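Long-range contacts in 6-phosphogluconate dehydrogenase (Decarboxylating) (Geobacter metallireducens, PDB 4E21), which probably catalyses the NADP-dependent oxidative decarboxylation of 6-phosphogluconate in the pentose phosphate pathway: residues G26-G31 against R70-F75; M37-R42 against F146-G151; P103-N108 against Q132-V137; V169-A174 against A193-L198; N229-A234 against Y258-A263. One frame throughout, in Å; residues are numbered along the deposited sequence.

Interaction 1. Residues G26-G31 against R70-F75; sequences GMIGLG and RSIEEF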
# COMPACT_ATOMS: atom_id res chain seq x y z
N GLY B 26 -30.33 22.98 24.95
CA GLY B 26 -29.62 22.40 26.07
C GLY B 26 -28.39 21.71 25.52
O GLY B 26 -28.44 21.11 24.45
N MSE B 27 -27.29 21.79 26.26
CA MSE B 27 -26.04 21.17 25.84
C MSE B 27 -25.54 20.30 26.97
O MSE B 27 -25.39 20.77 28.09
CB MSE B 27 -25.01 22.26 25.54
CG MSE B 27 -23.60 21.77 25.23
SE MSE B 27 -23.46 20.86 23.51
CE MSE B 27 -23.12 19.14 24.25
N ILE B 28 -25.32 19.02 26.69
CA ILE B 28 -24.73 18.14 27.69
C ILE B 28 -23.35 17.73 27.24
O ILE B 28 -23.18 17.28 26.10
CB ILE B 28 -25.54 16.84 27.89
CG1 ILE B 28 -26.94 17.14 28.43
CG2 ILE B 28 -24.80 15.89 28.81
CD1 ILE B 28 -27.81 15.88 28.55
N GLY B 29 -22.36 17.84 28.12
CA GLY B 29 -20.98 17.55 27.76
C GLY B 29 -20.26 18.87 27.54
O GLY B 29 -20.41 19.51 26.49
N LEU B 30 -19.49 19.28 28.55
CA LEU B 30 -18.98 20.64 28.59
C LEU B 30 -17.46 20.65 28.52
O LEU B 30 -16.80 21.46 29.18
CB LEU B 30 -19.46 21.36 29.86
CG LEU B 30 -20.96 21.52 30.06
CD1 LEU B 30 -21.19 22.50 31.19
CD2 LEU B 30 -21.64 22.02 28.79
N GLY B 31 -16.92 19.72 27.74
CA GLY B 31 -15.53 19.78 27.35
C GLY B 31 -15.31 20.90 26.35
O GLY B 31 -16.22 21.69 26.06
N ARG B 70 -27.80 21.23 37.91
CA ARG B 70 -27.03 20.32 38.74
C ARG B 70 -27.48 18.87 38.66
O ARG B 70 -26.97 18.02 39.38
CB ARG B 70 -26.99 20.77 40.20
CG ARG B 70 -28.12 21.68 40.60
CD ARG B 70 -27.68 23.14 40.56
NE ARG B 70 -28.77 24.02 41.00
CZ ARG B 70 -29.33 24.96 40.23
NH1 ARG B 70 -28.88 25.16 38.99
NH2 ARG B 70 -30.32 25.70 40.71
N SER B 71 -28.42 18.59 37.77
CA SER B 71 -28.85 17.22 37.59
C SER B 71 -29.54 17.11 36.26
O SER B 71 -30.01 18.10 35.71
CB SER B 71 -29.84 16.82 38.70
OG SER B 71 -31.06 17.55 38.58
N ILE B 72 -29.60 15.90 35.73
CA ILE B 72 -30.38 15.70 34.52
C ILE B 72 -31.80 16.24 34.71
O ILE B 72 -32.38 16.83 33.79
CB ILE B 72 -30.39 14.22 34.09
CG1 ILE B 72 -31.00 14.12 32.69
CG2 ILE B 72 -31.06 13.33 35.13
CD1 ILE B 72 -30.17 14.88 31.64
N GLU B 73 -32.35 16.08 35.92
CA GLU B 73 -33.72 16.49 36.21
C GLU B 73 -33.95 17.99 36.05
O GLU B 73 -34.85 18.41 35.31
CB GLU B 73 -34.16 16.03 37.61
CG GLU B 73 -34.45 14.53 37.71
CD GLU B 73 -33.19 13.68 37.81
OE1 GLU B 73 -32.08 14.26 37.85
OE2 GLU B 73 -33.31 12.43 37.87
N GLU B 74 -33.15 18.79 36.74
CA GLU B 74 -33.24 20.25 36.59
C GLU B 74 -32.98 20.67 35.14
O GLU B 74 -33.60 21.61 34.62
CB GLU B 74 -32.25 20.96 37.51
CG GLU B 74 -32.48 22.46 37.51
CD GLU B 74 -31.31 23.25 38.06
OE1 GLU B 74 -30.42 22.64 38.68
OE2 GLU B 74 -31.30 24.49 37.86
N PHE B 75 -32.05 19.98 34.49
CA PHE B 75 -31.75 20.25 33.10
C PHE B 75 -33.02 20.12 32.25
O PHE B 75 -33.43 21.06 31.59
CB PHE B 75 -30.66 19.29 32.60
CG PHE B 75 -30.31 19.46 31.16
CD1 PHE B 75 -29.48 20.51 30.75
CD2 PHE B 75 -30.78 18.57 30.21
CE1 PHE B 75 -29.13 20.67 29.41
CE2 PHE B 75 -30.43 18.71 28.86
CZ PHE B 75 -29.60 19.78 28.46

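Interaction 2. Residues M37-R42 against F146-G151; sequences MVRRLR and FGLERG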
# COMPACT_ATOMS: atom_id res chain seq x y z
N MSE B 37 -19.22 25.46 21.40
CA MSE B 37 -20.45 25.56 20.62
C MSE B 37 -21.49 26.36 21.39
O MSE B 37 -22.25 27.10 20.79
CB MSE B 37 -20.99 24.18 20.25
CG MSE B 37 -19.95 23.32 19.57
SE MSE B 37 -20.59 21.55 19.14
CE MSE B 37 -21.42 21.94 17.42
N VAL B 38 -21.51 26.21 22.71
CA VAL B 38 -22.41 27.02 23.54
C VAL B 38 -22.00 28.48 23.42
O VAL B 38 -22.85 29.35 23.22
CB VAL B 38 -22.42 26.59 25.02
CG1 VAL B 38 -23.11 27.64 25.85
CG2 VAL B 38 -23.12 25.25 25.18
N ARG B 39 -20.69 28.75 23.51
CA ARG B 39 -20.23 30.13 23.41
C ARG B 39 -20.61 30.71 22.07
O ARG B 39 -21.07 31.84 21.98
CB ARG B 39 -18.73 30.24 23.63
CG ARG B 39 -18.30 29.92 25.04
CD ARG B 39 -16.79 29.93 25.16
NE ARG B 39 -16.36 29.42 26.45
CZ ARG B 39 -15.68 28.29 26.63
NH1 ARG B 39 -15.35 27.54 25.59
NH2 ARG B 39 -15.34 27.91 27.85
N ARG B 40 -20.45 29.92 21.01
CA ARG B 40 -20.81 30.38 19.68
C ARG B 40 -22.32 30.55 19.56
O ARG B 40 -22.81 31.54 19.03
CB ARG B 40 -20.28 29.44 18.58
CG ARG B 40 -20.62 29.91 17.17
CD ARG B 40 -19.79 29.22 16.12
NE ARG B 40 -20.09 29.69 14.77
CZ ARG B 40 -19.38 30.60 14.11
NH1 ARG B 40 -18.32 31.16 14.70
NH2 ARG B 40 -19.72 30.96 12.88
N LEU B 41 -23.06 29.55 20.05
CA LEU B 41 -24.52 29.58 20.09
C LEU B 41 -25.03 30.85 20.80
O LEU B 41 -25.84 31.59 20.25
CB LEU B 41 -25.03 28.35 20.82
CG LEU B 41 -25.69 27.15 20.13
CD1 LEU B 41 -25.62 27.22 18.62
CD2 LEU B 41 -25.11 25.84 20.69
N ARG B 42 -24.55 31.07 22.03
CA ARG B 42 -24.92 32.25 22.80
C ARG B 42 -24.61 33.53 22.03
O ARG B 42 -25.49 34.35 21.76
CB ARG B 42 -24.17 32.26 24.13
CG ARG B 42 -24.44 33.47 25.01
CD ARG B 42 -23.29 33.62 26.01
NE ARG B 42 -23.66 34.25 27.27
CZ ARG B 42 -22.80 34.45 28.28
NH1 ARG B 42 -21.53 34.07 28.15
NH2 ARG B 42 -23.20 35.04 29.40
N PHE B 146 -11.09 25.57 16.11
CA PHE B 146 -11.23 26.70 15.20
C PHE B 146 -12.67 27.06 14.93
O PHE B 146 -12.95 28.12 14.36
CB PHE B 146 -10.52 26.40 13.87
CG PHE B 146 -9.03 26.31 14.01
CD1 PHE B 146 -8.42 25.10 14.30
CD2 PHE B 146 -8.24 27.44 13.89
CE1 PHE B 146 -7.06 25.01 14.45
CE2 PHE B 146 -6.88 27.36 14.04
CZ PHE B 146 -6.29 26.14 14.32
N GLY B 147 -13.59 26.18 15.33
CA GLY B 147 -15.02 26.33 15.05
C GLY B 147 -15.66 27.51 15.77
O GLY B 147 -16.60 28.13 15.24
N LEU B 148 -15.15 27.83 16.96
CA LEU B 148 -15.70 28.91 17.77
C LEU B 148 -15.72 30.22 17.00
O LEU B 148 -16.78 30.84 16.83
CB LEU B 148 -14.93 29.08 19.08
CG LEU B 148 -15.29 30.31 19.92
CD1 LEU B 148 -16.80 30.51 20.00
CD2 LEU B 148 -14.68 30.25 21.32
N GLU B 149 -14.55 30.63 16.53
CA GLU B 149 -14.45 31.84 15.72
C GLU B 149 -14.83 31.62 14.25
O GLU B 149 -15.39 32.51 13.63
CB GLU B 149 -13.04 32.45 15.82
CG GLU B 149 -12.50 32.56 17.25
CD GLU B 149 -13.19 33.66 18.06
OE1 GLU B 149 -13.67 34.64 17.44
OE2 GLU B 149 -13.23 33.53 19.32
N ARG B 150 -14.52 30.45 13.70
CA ARG B 150 -14.71 30.27 12.25
C ARG B 150 -15.94 29.47 11.82
O ARG B 150 -16.24 29.40 10.62
CB ARG B 150 -13.45 29.72 11.61
CG ARG B 150 -12.27 30.68 11.72
CD ARG B 150 -11.02 30.14 11.05
NE ARG B 150 -9.82 30.74 11.65
CZ ARG B 150 -8.58 30.48 11.25
NH1 ARG B 150 -8.36 29.63 10.26
NH2 ARG B 150 -7.55 31.07 11.86
N GLY B 151 -16.66 28.88 12.76
CA GLY B 151 -17.78 28.04 12.38
C GLY B 151 -17.33 26.60 12.12
O GLY B 151 -16.18 26.36 11.74

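Interaction 3. Residues P103-N108 against Q132-V137; sequences PLLAAN and QGITYV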
# COMPACT_ATOMS: atom_id res chain seq x y z
N PRO B 103 -36.55 9.17 30.01
CA PRO B 103 -37.76 9.17 30.85
C PRO B 103 -38.25 10.56 31.25
O PRO B 103 -39.42 10.69 31.61
CB PRO B 103 -37.33 8.39 32.09
CG PRO B 103 -36.22 7.48 31.60
CD PRO B 103 -35.49 8.30 30.56
N LEU B 104 -37.39 11.57 31.20
CA LEU B 104 -37.80 12.95 31.46
C LEU B 104 -38.16 13.71 30.19
O LEU B 104 -38.65 14.83 30.27
CB LEU B 104 -36.72 13.74 32.21
CG LEU B 104 -36.36 13.47 33.68
CD1 LEU B 104 -37.36 12.54 34.34
CD2 LEU B 104 -34.92 12.92 33.80
N LEU B 105 -37.90 13.12 29.03
CA LEU B 105 -38.15 13.83 27.77
C LEU B 105 -39.57 13.56 27.29
O LEU B 105 -40.30 12.76 27.89
CB LEU B 105 -37.12 13.45 26.68
CG LEU B 105 -35.65 13.81 26.92
CD1 LEU B 105 -34.76 13.35 25.76
CD2 LEU B 105 -35.47 15.29 27.15
N ALA B 106 -39.96 14.21 26.20
CA ALA B 106 -41.34 14.12 25.75
C ALA B 106 -41.40 14.04 24.24
O ALA B 106 -40.50 14.51 23.55
CB ALA B 106 -42.13 15.33 26.25
N ALA B 107 -42.47 13.44 23.74
CA ALA B 107 -42.72 13.40 22.31
C ALA B 107 -42.55 14.78 21.64
O ALA B 107 -42.92 15.82 22.20
CB ALA B 107 -44.10 12.80 22.01
N ASN B 108 -41.95 14.78 20.46
CA ASN B 108 -41.64 16.01 19.72
C ASN B 108 -40.37 16.72 20.19
O ASN B 108 -39.93 17.68 19.57
CB ASN B 108 -42.85 16.96 19.66
CG ASN B 108 -44.01 16.40 18.80
OD1 ASN B 108 -43.82 15.47 18.00
ND2 ASN B 108 -45.19 16.95 18.98
N GLN B 132 -40.60 6.61 21.15
CA GLN B 132 -41.11 7.47 22.21
C GLN B 132 -41.42 8.86 21.70
O GLN B 132 -41.52 9.81 22.47
CB GLN B 132 -40.11 7.58 23.34
CG GLN B 132 -39.68 6.24 23.87
CD GLN B 132 -39.28 6.30 25.32
OE1 GLN B 132 -39.86 7.07 26.10
NE2 GLN B 132 -38.28 5.51 25.69
N GLY B 133 -41.59 8.96 20.38
CA GLY B 133 -41.97 10.20 19.75
C GLY B 133 -40.87 11.24 19.74
O GLY B 133 -41.12 12.42 19.50
N ILE B 134 -39.64 10.79 19.98
CA ILE B 134 -38.48 11.70 20.01
C ILE B 134 -37.60 11.57 18.77
O ILE B 134 -37.21 10.47 18.38
CB ILE B 134 -37.65 11.47 21.28
CG1 ILE B 134 -38.46 11.87 22.51
CG2 ILE B 134 -36.34 12.27 21.20
CD1 ILE B 134 -37.92 11.34 23.81
N THR B 135 -37.26 12.70 18.16
CA THR B 135 -36.49 12.66 16.93
C THR B 135 -34.99 12.73 17.21
O THR B 135 -34.49 13.67 17.83
CB THR B 135 -36.97 13.70 15.91
OG1 THR B 135 -38.37 13.53 15.68
CG2 THR B 135 -36.25 13.50 14.59
N TYR B 136 -34.29 11.70 16.77
CA TYR B 136 -32.85 11.59 17.03
C TYR B 136 -32.00 12.01 15.82
O TYR B 136 -32.09 11.41 14.74
CB TYR B 136 -32.50 10.16 17.46
CG TYR B 136 -31.11 10.00 18.05
CD1 TYR B 136 -30.83 10.39 19.36
CD2 TYR B 136 -30.08 9.42 17.30
CE1 TYR B 136 -29.56 10.22 19.90
CE2 TYR B 136 -28.82 9.25 17.84
CZ TYR B 136 -28.57 9.65 19.14
OH TYR B 136 -27.33 9.50 19.69
N VAL B 137 -31.18 13.05 16.01
CA VAL B 137 -30.38 13.65 14.94
C VAL B 137 -28.87 13.47 15.15
O VAL B 137 -28.34 13.79 16.22
CB VAL B 137 -30.72 15.14 14.79
CG1 VAL B 137 -29.94 15.76 13.64
CG2 VAL B 137 -32.21 15.31 14.56

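Interaction 4. Residues V169-A174 against A193-L198; sequences VFRTLA and AELGYL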
# COMPACT_ATOMS: atom_id res chain seq x y z
N VAL B 169 -30.12 26.79 14.42
CA VAL B 169 -28.99 26.35 15.23
C VAL B 169 -27.80 26.02 14.33
O VAL B 169 -26.66 26.33 14.66
CB VAL B 169 -29.34 25.15 16.11
CG1 VAL B 169 -28.09 24.57 16.76
CG2 VAL B 169 -30.39 25.55 17.16
N PHE B 170 -28.07 25.40 13.19
CA PHE B 170 -27.00 25.03 12.26
C PHE B 170 -26.39 26.27 11.60
O PHE B 170 -25.16 26.40 11.55
CB PHE B 170 -27.51 24.07 11.20
CG PHE B 170 -27.92 22.74 11.74
CD1 PHE B 170 -27.22 22.17 12.79
CD2 PHE B 170 -28.99 22.05 11.21
CE1 PHE B 170 -27.59 20.94 13.30
CE2 PHE B 170 -29.36 20.82 11.69
CZ PHE B 170 -28.66 20.26 12.74
N ARG B 171 -27.24 27.18 11.13
CA ARG B 171 -26.78 28.44 10.57
C ARG B 171 -25.81 29.17 11.48
O ARG B 171 -24.76 29.64 11.03
CB ARG B 171 -27.96 29.34 10.29
CG ARG B 171 -28.52 29.14 8.92
CD ARG B 171 -29.74 30.01 8.74
NE ARG B 171 -29.69 30.61 7.42
CZ ARG B 171 -30.10 30.00 6.32
NH1 ARG B 171 -30.60 28.77 6.40
NH2 ARG B 171 -30.01 30.62 5.15
N THR B 172 -26.16 29.27 12.75
CA THR B 172 -25.30 29.94 13.72
C THR B 172 -23.98 29.22 13.86
O THR B 172 -22.91 29.84 13.90
CB THR B 172 -25.98 30.03 15.10
OG1 THR B 172 -27.16 30.81 14.97
CG2 THR B 172 -25.06 30.67 16.14
N LEU B 173 -24.05 27.89 13.94
CA LEU B 173 -22.89 27.05 14.19
C LEU B 173 -21.92 26.99 13.00
O LEU B 173 -20.72 26.93 13.18
CB LEU B 173 -23.37 25.65 14.54
CG LEU B 173 -23.17 25.14 15.96
CD1 LEU B 173 -23.01 26.23 16.96
CD2 LEU B 173 -24.30 24.18 16.34
N ALA B 174 -22.48 27.02 11.79
CA ALA B 174 -21.72 26.88 10.55
C ALA B 174 -20.99 28.19 10.17
O ALA B 174 -21.30 29.27 10.71
CB ALA B 174 -22.64 26.42 9.42
N ALA B 193 -25.54 23.63 1.36
CA ALA B 193 -24.15 23.19 1.28
C ALA B 193 -23.14 24.35 1.34
O ALA B 193 -22.08 24.24 1.98
CB ALA B 193 -23.93 22.33 0.05
N GLU B 194 -23.49 25.48 0.72
CA GLU B 194 -22.57 26.62 0.62
C GLU B 194 -22.33 27.33 1.93
O GLU B 194 -21.44 28.18 2.04
CB GLU B 194 -23.05 27.63 -0.42
CG GLU B 194 -22.78 27.24 -1.86
CD GLU B 194 -23.00 28.38 -2.84
OE1 GLU B 194 -24.18 28.69 -3.12
OE2 GLU B 194 -22.01 28.97 -3.33
N LEU B 195 -23.14 27.00 2.92
CA LEU B 195 -23.08 27.67 4.22
C LEU B 195 -22.14 26.92 5.17
O LEU B 195 -21.75 27.44 6.23
CB LEU B 195 -24.49 27.76 4.83
CG LEU B 195 -25.44 28.93 4.48
CD1 LEU B 195 -25.41 29.24 3.02
CD2 LEU B 195 -26.88 28.62 4.90
N GLY B 196 -21.79 25.68 4.79
CA GLY B 196 -20.96 24.84 5.64
C GLY B 196 -21.73 23.89 6.55
O GLY B 196 -21.19 23.38 7.53
N TYR B 197 -23.00 23.64 6.24
CA TYR B 197 -23.72 22.54 6.86
C TYR B 197 -24.61 21.85 5.83
O TYR B 197 -24.99 22.46 4.82
CB TYR B 197 -24.51 22.98 8.11
CG TYR B 197 -25.70 23.87 7.83
CD1 TYR B 197 -25.53 25.24 7.60
CD2 TYR B 197 -27.00 23.36 7.84
CE1 TYR B 197 -26.62 26.07 7.36
CE2 TYR B 197 -28.09 24.18 7.61
CZ TYR B 197 -27.89 25.54 7.37
OH TYR B 197 -28.97 26.35 7.14
N LEU B 198 -24.91 20.58 6.07
CA LEU B 198 -25.54 19.77 5.03
C LEU B 198 -26.31 18.65 5.67
O LEU B 198 -25.75 17.90 6.47
CB LEU B 198 -24.48 19.13 4.15
CG LEU B 198 -24.82 18.82 2.68
CD1 LEU B 198 -24.07 17.55 2.20
CD2 LEU B 198 -26.33 18.73 2.38

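Interaction 5. Residues N229-A234 against Y258-A263; sequences NILHHA and YDLDLA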
# COMPACT_ATOMS: atom_id res chain seq x y z
N ASN B 229 8.97 13.74 4.35
CA ASN B 229 9.98 12.81 4.83
C ASN B 229 11.04 12.52 3.75
O ASN B 229 12.23 12.37 4.04
CB ASN B 229 9.32 11.50 5.31
CG ASN B 229 10.22 10.71 6.24
OD1 ASN B 229 11.25 11.20 6.68
ND2 ASN B 229 9.82 9.48 6.56
N ILE B 230 10.59 12.42 2.50
CA ILE B 230 11.50 12.29 1.36
C ILE B 230 12.43 13.53 1.23
O ILE B 230 13.66 13.39 1.05
CB ILE B 230 10.70 12.05 0.04
CG1 ILE B 230 9.93 10.72 0.12
CG2 ILE B 230 11.60 12.13 -1.21
CD1 ILE B 230 8.95 10.52 -1.02
N LEU B 231 11.86 14.72 1.33
CA LEU B 231 12.64 15.96 1.34
C LEU B 231 13.63 15.98 2.51
O LEU B 231 14.74 16.41 2.36
CB LEU B 231 11.72 17.16 1.45
CG LEU B 231 10.82 17.44 0.25
CD1 LEU B 231 9.97 18.68 0.47
CD2 LEU B 231 11.68 17.57 -1.02
N HIS B 232 13.19 15.48 3.66
CA HIS B 232 13.97 15.47 4.89
C HIS B 232 15.20 14.57 4.75
O HIS B 232 16.20 14.77 5.41
CB HIS B 232 13.06 14.99 6.06
CG HIS B 232 13.76 14.88 7.38
ND1 HIS B 232 14.18 15.98 8.10
CD2 HIS B 232 14.08 13.80 8.13
CE1 HIS B 232 14.76 15.58 9.22
NE2 HIS B 232 14.71 14.26 9.26
N HIS B 233 15.09 13.58 3.88
CA HIS B 233 16.15 12.59 3.68
C HIS B 233 16.94 12.87 2.40
O HIS B 233 17.71 12.02 1.95
CB HIS B 233 15.53 11.19 3.57
CG HIS B 233 15.18 10.57 4.89
ND1 HIS B 233 14.01 10.86 5.57
CD2 HIS B 233 15.83 9.64 5.63
CE1 HIS B 233 13.97 10.15 6.68
NE2 HIS B 233 15.05 9.40 6.74
N ALA B 234 16.74 14.05 1.80
CA ALA B 234 17.37 14.38 0.52
C ALA B 234 18.87 14.60 0.73
O ALA B 234 19.61 14.78 -0.23
CB ALA B 234 16.69 15.60 -0.13
N TYR B 258 21.21 17.34 -0.66
CA TYR B 258 20.44 18.56 -0.46
C TYR B 258 20.06 18.69 1.01
O TYR B 258 19.48 17.77 1.58
CB TYR B 258 19.19 18.56 -1.36
CG TYR B 258 19.47 18.52 -2.86
CD1 TYR B 258 20.09 19.58 -3.52
CD2 TYR B 258 19.08 17.43 -3.63
CE1 TYR B 258 20.32 19.55 -4.87
CE2 TYR B 258 19.29 17.40 -4.98
CZ TYR B 258 19.91 18.47 -5.60
OH TYR B 258 20.15 18.43 -6.95
N ASP B 259 20.42 19.81 1.63
CA ASP B 259 19.90 20.19 2.94
C ASP B 259 18.74 21.15 2.71
O ASP B 259 18.94 22.36 2.52
CB ASP B 259 20.98 20.90 3.76
CG ASP B 259 22.04 19.96 4.27
OD1 ASP B 259 21.72 18.85 4.75
OD2 ASP B 259 23.22 20.35 4.20
N LEU B 260 17.51 20.61 2.71
CA LEU B 260 16.37 21.40 2.31
C LEU B 260 15.72 22.03 3.51
O LEU B 260 15.72 21.45 4.59
CB LEU B 260 15.36 20.57 1.51
CG LEU B 260 15.87 19.91 0.22
CD1 LEU B 260 14.85 18.87 -0.25
CD2 LEU B 260 16.20 20.92 -0.89
N ASP B 261 15.17 23.22 3.32
CA ASP B 261 14.48 23.93 4.37
C ASP B 261 12.98 23.64 4.30
O ASP B 261 12.24 24.29 3.55
CB ASP B 261 14.77 25.44 4.27
CG ASP B 261 14.25 26.21 5.48
OD1 ASP B 261 13.24 25.76 6.11
OD2 ASP B 261 14.84 27.27 5.81
N LEU B 262 12.54 22.67 5.08
CA LEU B 262 11.15 22.21 5.04
C LEU B 262 10.16 23.29 5.48
O LEU B 262 9.01 23.34 4.99
CB LEU B 262 10.97 20.95 5.89
CG LEU B 262 11.20 19.60 5.21
CD1 LEU B 262 12.40 19.65 4.34
CD2 LEU B 262 11.31 18.45 6.22
N ALA B 263 10.58 24.17 6.39
CA ALA B 263 9.70 25.26 6.77
C ALA B 263 9.45 26.15 5.57
O ALA B 263 8.30 26.42 5.23
CB ALA B 263 10.27 26.06 7.93

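Interaction 1. Residues G26-G31 against R70-F75
Phe75 drives its ring from the first turn of helix 72-78 onto the backbone of strand 24-28 at Gly26 and Met27, while Ile28 lies across one ring face. From CB the side chain leaves with CG anti to the backbone N (chi1 179°), which points the ring from the helix toward the strand. CE1 reaches Gly26 CA at 3.8 Å, and the leading atom CZ comes to 3.5 Å of the same Gly26 CA. The N of selenomethionine Met27 meets the ring in its plane, at the edge. A side chain at residue 26 would collide with CZ, and glycine lets the ring come this close. On the other flank CE2 lies 3.9 Å from Ile28 CD1, and Ile28 CG1 makes a CH-pi contact, 4.1 Å from the ring centroid and 28° off its normal. Ile28 CD1 then goes on to Ile72 CD1, 4.0 Å away, one turn back on the helix. That turn starts at Ser71, the N-cap, whose OG accepts from Glu74 N at 3.0 Å. Past Ile28 the strand enters the glycine-rich turn of Gly29 and Gly31, consistent with a Rossmann-type dinucleotide-binding motif. The Phe75 ring also touches Val49 and Tyr51 of strand 47-51 and Val85 of strand 84-87, and helix 94-101 meets Ile28 and Ile72 through Met101.

Interaction 2. Residues M37-R42 against F146-G151
Arg40 reaches from helix 32-43 to the C-terminal end of the short helix 147-150 and grips its carbonyls with one nitrogen. NH1 donates to Leu148 O at 2.6 Å; the oxygen lies in the guanidinium plane, though NH1 stands 46° above the plane of that carbonyl. A second, weak bond runs from NH1 to Glu149 O at 3.4 Å. Gly151 CA sits over the centre of one guanidinium face, 3.4 Å above it, a closeness helped by the absence of a side chain there. Gly151, with positive phi, is the first residue past the helix; the guanidinium thus lies at a helix end whose carbonyls would probably favour its charge. Helix 32-43 follows a glycine-rich turn, consistent with the first helix of a Rossmann-type dinucleotide-binding fold. Beneath the polar end, Leu148 turns its CD1 to Arg40 CB at 3.9 Å and to Arg39 CB at 4.1 Å. The extended Arg40 chain, with CG anti to the backbone N (chi1 -179°), carries the guanidinium past Leu148 CD1 to the carbonyls. Further out, Arg40 NE bonds to Thr172 O and NH2 to Ala174 O, which fix the rotation of the group. Arg39 turns its own guanidinium to Asp36 and Glu64.

Interaction 3. Residues P103-N108 against Q132-V137
Gly133 O takes the backbone N-H of Asn108 at 2.7 Å, a nearly straight bond (172° at the hydrogen) whose donor is tilted 33° from the carbonyl plane. The same oxygen receives a CA-H...O contact from Ala107 CA at 3.4 Å, so two neighbouring residues of the 103-108 loop close on one carbonyl. Gly133 sits where helix 119-130 ends in a Schellman motif, with Ile134 N bonded to Met129 O and Gly133 N to Arg130 O. Its positive phi suits glycine, and a side chain at this place would strike Ala107 CB. Beside this polar pairing lies Ile134. CG1 is anti to the carbonyl carbon (chi1 -66°), and this torsion directs the longer branch over the loop: CG1 lies against the Ala106 carbonyl, 3.5 Å from Ala106 O, and CD1 beyond it makes the apolar contact, packing on Leu105 CB at 3.7 Å. Leu105 and Ile134 both also touch Val111 of strand 110-113. With an alanine in place of Ile134, CG1, CG2 and CD1 are gone, and the gap beside Leu105 CB would probably let the loop shift. Asn108 O is held in turn by Arg165, and Ala106 N by the side chain of Asp109. The contact thus ties the loop entering strand 110-113 to the turn between helix 119-130 and strand 135-142. Those two strands are parallel neighbours, bonded through pairs such as Thr135 with Val111, and with the helix between them they form a beta-alpha-beta crossover of the Rossmann-type domain.

Interaction 4. Residues V169-A174 against A193-L198
This is a buried, mainly apolar contact in which Tyr197, at the start of strand 197-201, lays its ring against the C-terminal turn of helix 167-173. Phe170 CB stands over one ring face, 3.7 Å from the centroid and 22° off the normal, a CH-pi contact. The Phe170 ring itself is inclined to the tyrosine ring, with planes at 40°. Ala174 CB fits obliquely against the same ring, 3.6 Å from CD1, and lies 3.5 Å from Leu195 O. Tyr197 holds CG between its backbone N and carbonyl carbon (chi1 69°), which swings the ring back onto the helix. At the tip, OH lies 3.3 Å from Arg171 CG. Arg171 NH1 is near OH too, but the angle is too poor for a bond; both groups turn instead to Asp167, OH by a hydrogen bond and NH1 by a salt bridge. Leu195 CD2 rests over a guanidinium face of Arg171, 3.7 Å from NH2. A phenylalanine in place of Tyr197 would keep the face packing but would probably leave Asp167 OD1 without its hydroxyl partner. Leu154 of strand 153-157 touches both aromatic residues, and its backbone bonds to Gly196 and Leu198. Strands 153-157 and 197-201 run parallel as neighbours with helices 160-165 and 167-173 between them in sequence, a beta-alpha-beta type connection that adds the strand outermost within this chain to the Rossmann-type sheet.

Interaction 5. Residues N229-A234 against Y258-A263
Tyr258 N donates to Ala234 O at 3.0 Å near the C-terminal end of helix 205-232, and from there residues 258-262 run back along the helix. This is the helical C-terminal domain of the family, and the returning segment leads into helix 262-269, with Asp261 as N-cap bonding to Asp264 N. Leu260 CD1 is the centre of the apolar packing: it meets Leu231 CD2 at 3.5 Å and Ala234 CB at 3.8 Å, the two leucine side chains crossing at about a right angle. Leu262 spreads its two methyls over consecutive residues, CD1 on Leu231 CB at 3.9 Å and CD2 on His232 CB, also at 3.9 Å. Leu231 is closed in further by Ile265 and Trp269 of helix 262-269. Other chains flank the contact. Tyr258 OH bonds to Ser203 O of the second subunit, and the His232 ring, with CG anti to the backbone N (chi1 177°), stacks on Phe339 of the third. His233 NE2 bonds to Glu336 of that third subunit, while its ND1 donates to Asn229 O at 2.8 Å, the oxygen lying close to the imidazole plane.

Interactions 1 to 4 belong to the Rossmann-type region, whereas interaction 5 lies in the helical C-terminal domain, its centre about 50 Å from that of interaction 1. Interactions 1, 3 and 4 reach the same sheet; 1 and 4 are buried and largely apolar, but 3 is a surface contact that combines a backbone bond with isoleucine packing. Interaction 2, partly buried, is the most polar, and it meets interaction 4 through arginine-to-carbonyl bonds and the packing of Leu41 on Leu173. Met27 of interaction 1 packs on Val38 of interaction 2, linking strand 24-28 with the helix that follows. Interaction 5 is buried and mainly leucine packing, with one backbone bond; it and interaction 4 both touch the second subunit.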